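Local coordinates for Dps family protein (Staphylococcus aureus subsp. aureus, PDB 2D5K) that probably stores iron and protects DNA from oxidative damage as a twelve-subunit Dps cage of the ferritin superfamily, at residues S100-I114 with F129-F143. Sequence-based numbering, arbitrary orientation.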
loop_
_atom_site.group_PDB
_atom_site.type_symbol
_atom_site.label_atom_id
_atom_site.label_comp_id
_atom_site.label_asym_id
_atom_site.label_seq_id
_atom_site.Cartn_x
_atom_site.Cartn_y
_atom_site.Cartn_z
ATOM N N SER B 100 -15.040 18.689 26.667
ATOM C CA SER B 100 -14.751 17.869 27.834
ATOM C C SER B 100 -16.023 17.669 28.650
ATOM O O SER B 100 -16.316 16.555 29.088
ATOM C CB SER B 100 -13.672 18.509 28.710
ATOM O OG SER B 100 -13.430 17.701 29.851
ATOM N N GLN B 101 -16.782 18.743 28.853
ATOM C CA GLN B 101 -18.023 18.626 29.606
ATOM C C GLN B 101 -18.994 17.711 28.861
ATOM O O GLN B 101 -19.694 16.914 29.481
ATOM C CB GLN B 101 -18.669 19.994 29.829
ATOM C CG GLN B 101 -19.888 19.937 30.753
ATOM C CD GLN B 101 -19.546 19.433 32.146
ATOM O OE1 GLN B 101 -18.727 20.027 32.849
ATOM N NE2 GLN B 101 -20.172 18.331 32.554
ATOM N N ASP B 102 -19.042 17.823 27.535
ATOM C CA ASP B 102 -19.927 16.960 26.754
ATOM C C ASP B 102 -19.520 15.502 26.935
ATOM O O ASP B 102 -20.363 14.631 27.154
ATOM C CB ASP B 102 -19.870 17.297 25.258
ATOM C CG ASP B 102 -20.648 18.553 24.904
ATOM O OD1 ASP B 102 -21.623 18.873 25.618
ATOM O OD2 ASP B 102 -20.296 19.208 23.901
ATOM N N PHE B 103 -18.220 15.236 26.834
ATOM C CA PHE B 103 -17.734 13.870 26.977
ATOM C C PHE B 103 -17.971 13.320 28.375
ATOM O O PHE B 103 -18.236 12.129 28.540
ATOM C CB PHE B 103 -16.261 13.799 26.578
ATOM C CG PHE B 103 -16.050 13.745 25.083
ATOM C CD1 PHE B 103 -16.747 14.604 24.236
ATOM C CD2 PHE B 103 -15.170 12.826 24.521
ATOM C CE1 PHE B 103 -16.571 14.549 22.853
ATOM C CE2 PHE B 103 -14.986 12.763 23.139
ATOM C CZ PHE B 103 -15.690 13.626 22.304
ATOM N N THR B 104 -17.892 14.185 29.381
ATOM C CA THR B 104 -18.155 13.754 30.749
ATOM C C THR B 104 -19.633 13.368 30.840
ATOM O O THR B 104 -19.986 12.336 31.424
ATOM C CB THR B 104 -17.863 14.890 31.762
ATOM O OG1 THR B 104 -16.447 15.084 31.862
ATOM C CG2 THR B 104 -18.429 14.545 33.144
ATOM N N ASN B 105 -20.498 14.195 30.254
ATOM C CA ASN B 105 -21.933 13.928 30.276
ATOM C C ASN B 105 -22.290 12.650 29.527
ATOM O O ASN B 105 -23.106 11.853 29.992
ATOM C CB ASN B 105 -22.716 15.095 29.667
ATOM C CG ASN B 105 -22.593 16.369 30.481
ATOM O OD1 ASN B 105 -22.253 16.334 31.668
ATOM N ND2 ASN B 105 -22.885 17.501 29.851
ATOM N N ILE B 106 -21.684 12.466 28.360
ATOM C CA ILE B 106 -21.941 11.283 27.554
ATOM C C ILE B 106 -21.452 10.021 28.263
ATOM O O ILE B 106 -22.144 9.003 28.280
ATOM C CB ILE B 106 -21.255 11.410 26.176
ATOM C CG1 ILE B 106 -21.961 12.502 25.365
ATOM C CG2 ILE B 106 -21.280 10.063 25.439
ATOM C CD1 ILE B 106 -21.191 12.963 24.137
ATOM N N SER B 107 -20.263 10.083 28.856
ATOM C CA SER B 107 -19.732 8.913 29.544
ATOM C C SER B 107 -20.670 8.483 30.668
ATOM O O SER B 107 -20.863 7.290 30.900
ATOM C CB SER B 107 -18.339 9.199 30.107
ATOM O OG SER B 107 -17.802 8.030 30.709
ATOM N N LYS B 108 -21.256 9.453 31.365
ATOM C CA LYS B 108 -22.183 9.146 32.447
ATOM C C LYS B 108 -23.443 8.484 31.882
ATOM O O LYS B 108 -23.965 7.528 32.460
ATOM C CB LYS B 108 -22.554 10.424 33.210
ATOM C CG LYS B 108 -23.506 10.186 34.371
ATOM C CD LYS B 108 -23.740 11.462 35.173
ATOM C CE LYS B 108 -24.718 11.220 36.318
ATOM N NZ LYS B 108 -24.985 12.467 37.093
ATOM N N GLN B 109 -23.929 8.994 30.753
ATOM C CA GLN B 109 -25.111 8.414 30.115
ATOM C C GLN B 109 -24.802 6.992 29.682
ATOM O O GLN B 109 -25.637 6.094 29.802
ATOM C CB GLN B 109 -25.519 9.190 28.862
ATOM C CG GLN B 109 -26.247 10.490 29.074
ATOM C CD GLN B 109 -26.936 10.941 27.799
ATOM O OE1 GLN B 109 -26.365 10.847 26.709
ATOM N NE2 GLN B 109 -28.165 11.433 27.925
ATOM N N LEU B 110 -23.597 6.791 29.159
ATOM C CA LEU B 110 -23.203 5.469 28.692
ATOM C C LEU B 110 -23.109 4.452 29.827
ATOM O O LEU B 110 -23.394 3.274 29.628
ATOM C CB LEU B 110 -21.874 5.549 27.933
ATOM C CG LEU B 110 -21.941 6.240 26.567
ATOM C CD1 LEU B 110 -20.540 6.447 26.023
ATOM C CD2 LEU B 110 -22.768 5.393 25.603
ATOM N N GLU B 111 -22.715 4.902 31.016
ATOM C CA GLU B 111 -22.613 3.994 32.154
ATOM C C GLU B 111 -24.003 3.406 32.404
ATOM O O GLU B 111 -24.157 2.202 32.611
ATOM C CB GLU B 111 -22.113 4.749 33.395
ATOM C CG GLU B 111 -21.902 3.889 34.645
ATOM C CD GLU B 111 -20.732 2.914 34.542
ATOM O OE1 GLU B 111 -19.991 2.944 33.532
ATOM O OE2 GLU B 111 -20.548 2.112 35.489
ATOM N N ASN B 112 -25.018 4.264 32.358
ATOM C CA ASN B 112 -26.396 3.837 32.567
ATOM C C ASN B 112 -26.882 2.978 31.400
ATOM O O ASN B 112 -27.552 1.969 31.602
ATOM C CB ASN B 112 -27.303 5.059 32.735
ATOM C CG ASN B 112 -28.746 4.683 33.010
ATOM O OD1 ASN B 112 -29.039 3.935 33.941
ATOM N ND2 ASN B 112 -29.657 5.205 32.199
ATOM N N ALA B 113 -26.534 3.379 30.180
ATOM C CA ALA B 113 -26.937 2.642 28.985
ATOM C C ALA B 113 -26.384 1.221 28.991
ATOM O O ALA B 113 -27.051 0.281 28.553
ATOM C CB ALA B 113 -26.461 3.381 27.730
ATOM N N ILE B 114 -25.152 1.076 29.472
ATOM C CA ILE B 114 -24.493 -0.224 29.547
ATOM C C ILE B 114 -25.266 -1.140 30.495
ATOM O O ILE B 114 -25.493 -2.317 30.203
ATOM C CB ILE B 114 -23.036 -0.049 30.035
ATOM C CG1 ILE B 114 -22.207 0.600 28.920
ATOM C CG2 ILE B 114 -22.445 -1.390 30.465
ATOM C CD1 ILE B 114 -20.915 1.244 29.405
ATOM N N PHE B 129 -21.805 0.193 23.453
ATOM C CA PHE B 129 -21.740 1.311 24.386
ATOM C C PHE B 129 -20.386 1.310 25.087
ATOM O O PHE B 129 -19.813 2.367 25.338
ATOM C CB PHE B 129 -22.854 1.215 25.432
ATOM C CG PHE B 129 -24.226 1.506 24.893
ATOM C CD1 PHE B 129 -24.448 2.612 24.074
ATOM C CD2 PHE B 129 -25.307 0.702 25.239
ATOM C CE1 PHE B 129 -25.731 2.914 23.611
ATOM C CE2 PHE B 129 -26.591 0.997 24.780
ATOM C CZ PHE B 129 -26.801 2.107 23.965
ATOM N N ILE B 130 -19.882 0.121 25.412
ATOM C CA ILE B 130 -18.589 -0.004 26.082
ATOM C C ILE B 130 -17.483 0.534 25.183
ATOM O O ILE B 130 -16.618 1.285 25.631
ATOM C CB ILE B 130 -18.252 -1.476 26.418
ATOM C CG1 ILE B 130 -19.321 -2.072 27.336
ATOM C CG2 ILE B 130 -16.873 -1.556 27.069
ATOM C CD1 ILE B 130 -19.437 -1.400 28.652
ATOM N N GLY B 131 -17.509 0.131 23.917
ATOM C CA GLY B 131 -16.505 0.597 22.976
ATOM C C GLY B 131 -16.519 2.112 22.880
ATOM O O GLY B 131 -15.470 2.753 22.848
ATOM N N MET B 132 -17.715 2.688 22.829
ATOM C CA MET B 132 -17.854 4.140 22.746
ATOM C C MET B 132 -17.335 4.815 24.016
ATOM O O MET B 132 -16.603 5.802 23.951
ATOM C CB MET B 132 -19.321 4.523 22.531
ATOM C CG MET B 132 -19.563 6.030 22.506
ATOM S SD MET B 132 -21.302 6.471 22.313
ATOM C CE MET B 132 -21.502 6.254 20.552
ATOM N N GLN B 133 -17.712 4.283 25.173
ATOM C CA GLN B 133 -17.266 4.865 26.435
ATOM C C GLN B 133 -15.742 4.820 26.540
ATOM O O GLN B 133 -15.124 5.727 27.096
ATOM C CB GLN B 133 -17.900 4.122 27.615
ATOM C CG GLN B 133 -17.651 4.788 28.969
ATOM C CD GLN B 133 -18.297 4.030 30.108
ATOM O OE1 GLN B 133 -18.199 2.806 30.177
ATOM N NE2 GLN B 133 -18.955 4.754 31.017
ATOM N N THR B 134 -15.142 3.761 26.005
ATOM C CA THR B 134 -13.689 3.613 26.028
ATOM C C THR B 134 -13.034 4.813 25.341
ATOM O O THR B 134 -12.138 5.454 25.896
ATOM C CB THR B 134 -13.236 2.332 25.282
ATOM O OG1 THR B 134 -13.777 1.172 25.932
ATOM C CG2 THR B 134 -11.712 2.235 25.265
ATOM N N SER B 135 -13.486 5.110 24.128
ATOM C CA SER B 135 -12.924 6.224 23.365
ATOM C C SER B 135 -13.276 7.576 23.978
ATOM O O SER B 135 -12.435 8.479 24.041
ATOM C CB SER B 135 -13.417 6.171 21.920
ATOM O OG SER B 135 -12.920 7.281 21.191
ATOM N N VAL B 136 -14.517 7.721 24.426
ATOM C CA VAL B 136 -14.951 8.971 25.048
ATOM C C VAL B 136 -14.075 9.310 26.258
ATOM O O VAL B 136 -13.591 10.441 26.399
ATOM C CB VAL B 136 -16.437 8.879 25.481
ATOM C CG1 VAL B 136 -16.793 10.027 26.423
ATOM C CG2 VAL B 136 -17.333 8.919 24.240
ATOM N N ASP B 137 -13.861 8.332 27.129
ATOM C CA ASP B 137 -13.043 8.555 28.319
ATOM C C ASP B 137 -11.593 8.869 27.970
ATOM O O ASP B 137 -10.957 9.707 28.610
ATOM C CB ASP B 137 -13.092 7.330 29.241
ATOM C CG ASP B 137 -14.436 7.171 29.932
ATOM O OD1 ASP B 137 -15.257 8.111 29.872
ATOM O OD2 ASP B 137 -14.665 6.105 30.549
ATOM N N LYS B 138 -11.069 8.187 26.959
ATOM C CA LYS B 138 -9.691 8.402 26.533
ATOM C C LYS B 138 -9.530 9.830 26.024
ATOM O O LYS B 138 -8.606 10.543 26.420
ATOM C CB LYS B 138 -9.331 7.401 25.433
ATOM C CG LYS B 138 -7.887 7.448 24.982
ATOM C CD LYS B 138 -7.621 6.340 23.967
ATOM C CE LYS B 138 -6.160 6.298 23.550
ATOM N NZ LYS B 138 -5.906 5.227 22.533
ATOM N N HIS B 139 -10.433 10.248 25.143
ATOM C CA HIS B 139 -10.381 11.604 24.606
ATOM C C HIS B 139 -10.528 12.628 25.726
ATOM O O HIS B 139 -9.858 13.659 25.729
ATOM C CB HIS B 139 -11.508 11.835 23.597
ATOM C CG HIS B 139 -11.319 11.120 22.298
ATOM N ND1 HIS B 139 -10.199 11.288 21.511
ATOM C CD2 HIS B 139 -12.121 10.255 21.634
ATOM C CE1 HIS B 139 -10.322 10.557 20.416
ATOM N NE2 HIS B 139 -11.480 9.922 20.468
ATOM N N ASN B 140 -11.411 12.343 26.677
ATOM C CA ASN B 140 -11.636 13.277 27.769
ATOM C C ASN B 140 -10.366 13.478 28.587
ATOM O O ASN B 140 -10.069 14.595 29.008
ATOM C CB ASN B 140 -12.785 12.798 28.658
ATOM C CG ASN B 140 -13.509 13.948 29.333
ATOM O OD1 ASN B 140 -13.206 15.116 29.079
ATOM N ND2 ASN B 140 -14.471 13.625 30.186
ATOM N N TRP B 141 -9.609 12.406 28.811
ATOM C CA TRP B 141 -8.362 12.542 29.552
ATOM C C TRP B 141 -7.453 13.493 28.774
ATOM O O TRP B 141 -6.814 14.369 29.355
ATOM C CB TRP B 141 -7.673 11.180 29.729
ATOM C CG TRP B 141 -6.173 11.281 29.770
ATOM C CD1 TRP B 141 -5.421 12.022 30.642
ATOM C CD2 TRP B 141 -5.252 10.702 28.838
ATOM N NE1 TRP B 141 -4.092 11.950 30.301
ATOM C CE2 TRP B 141 -3.960 11.148 29.198
ATOM C CE3 TRP B 141 -5.395 9.853 27.732
ATOM C CZ2 TRP B 141 -2.813 10.775 28.485
ATOM C CZ3 TRP B 141 -4.252 9.482 27.024
ATOM C CH2 TRP B 141 -2.981 9.944 27.404
ATOM N N MET B 142 -7.396 13.325 27.456
ATOM C CA MET B 142 -6.565 14.198 26.633
ATOM C C MET B 142 -7.041 15.653 26.716
ATOM O O MET B 142 -6.219 16.563 26.842
ATOM C CB MET B 142 -6.565 13.721 25.176
ATOM C CG MET B 142 -6.012 12.315 25.003
ATOM S SD MET B 142 -5.912 11.824 23.274
ATOM C CE MET B 142 -5.088 10.234 23.431
ATOM N N PHE B 143 -8.353 15.878 26.654
ATOM C CA PHE B 143 -8.884 17.241 26.744
ATOM C C PHE B 143 -8.481 17.868 28.074
ATOM O O PHE B 143 -7.999 19.004 28.117
ATOM C CB PHE B 143 -10.417 17.270 26.657
ATOM C CG PHE B 143 -10.976 16.735 25.366
ATOM C CD1 PHE B 143 -10.277 16.870 24.171
ATOM C CD2 PHE B 143 -12.226 16.120 25.347
ATOM C CE1 PHE B 143 -10.813 16.396 22.971
ATOM C CE2 PHE B 143 -12.774 15.643 24.149
ATOM C CZ PHE B 143 -12.062 15.782 22.961
HETATM O O HOH W 1 -17.696 1.611 32.426
#
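F103 acts as a knob in this helix pair: its ring drops into the hollow formed by V136, H139, N140 and F143. F143 meets it in a T-shaped (edge-to-face) stack, with the CE2 edge above the centre of the F103 ring and the planes at 75°. At the rim of the F103 ring, in its plane, lies V136 O, while V136 CG1 packs 3.8 Å from F103 CD2. Beside this knob, the N140 amide spans one helical turn, accepting from S100 OG through OD1 (2.7 Å) and donating from ND2, in the amide plane, to T104 OG1 (3.0 Å).

Such interlocking is the knobs-into-holes packing of a ferritin-like four-helix bundle, here between the consecutive antiparallel helices 92-120 and 123-147; the axes of segments 100-114 and 129-143 approach to 9.3 Å. The reciprocal knob is Q133, fitted among S107, L110, E111 and I114. With CG anti to the backbone N (chi1 -172°) and an extended chain, it delivers NE2 to the anti lone pair of E111 OE1 (3.3 Å). Alongside, S107 OG donates to the syn lone pair of D137 OD1 (2.7 Å); D137 OD2 is salt-bridged to R62 of a second subunit. The two methyls of L110 part, CD1 against M132 CG and CD2 against F129 CD1. The F129 ring then receives A113 CB squarely over one face, 3.8 Å from its centroid.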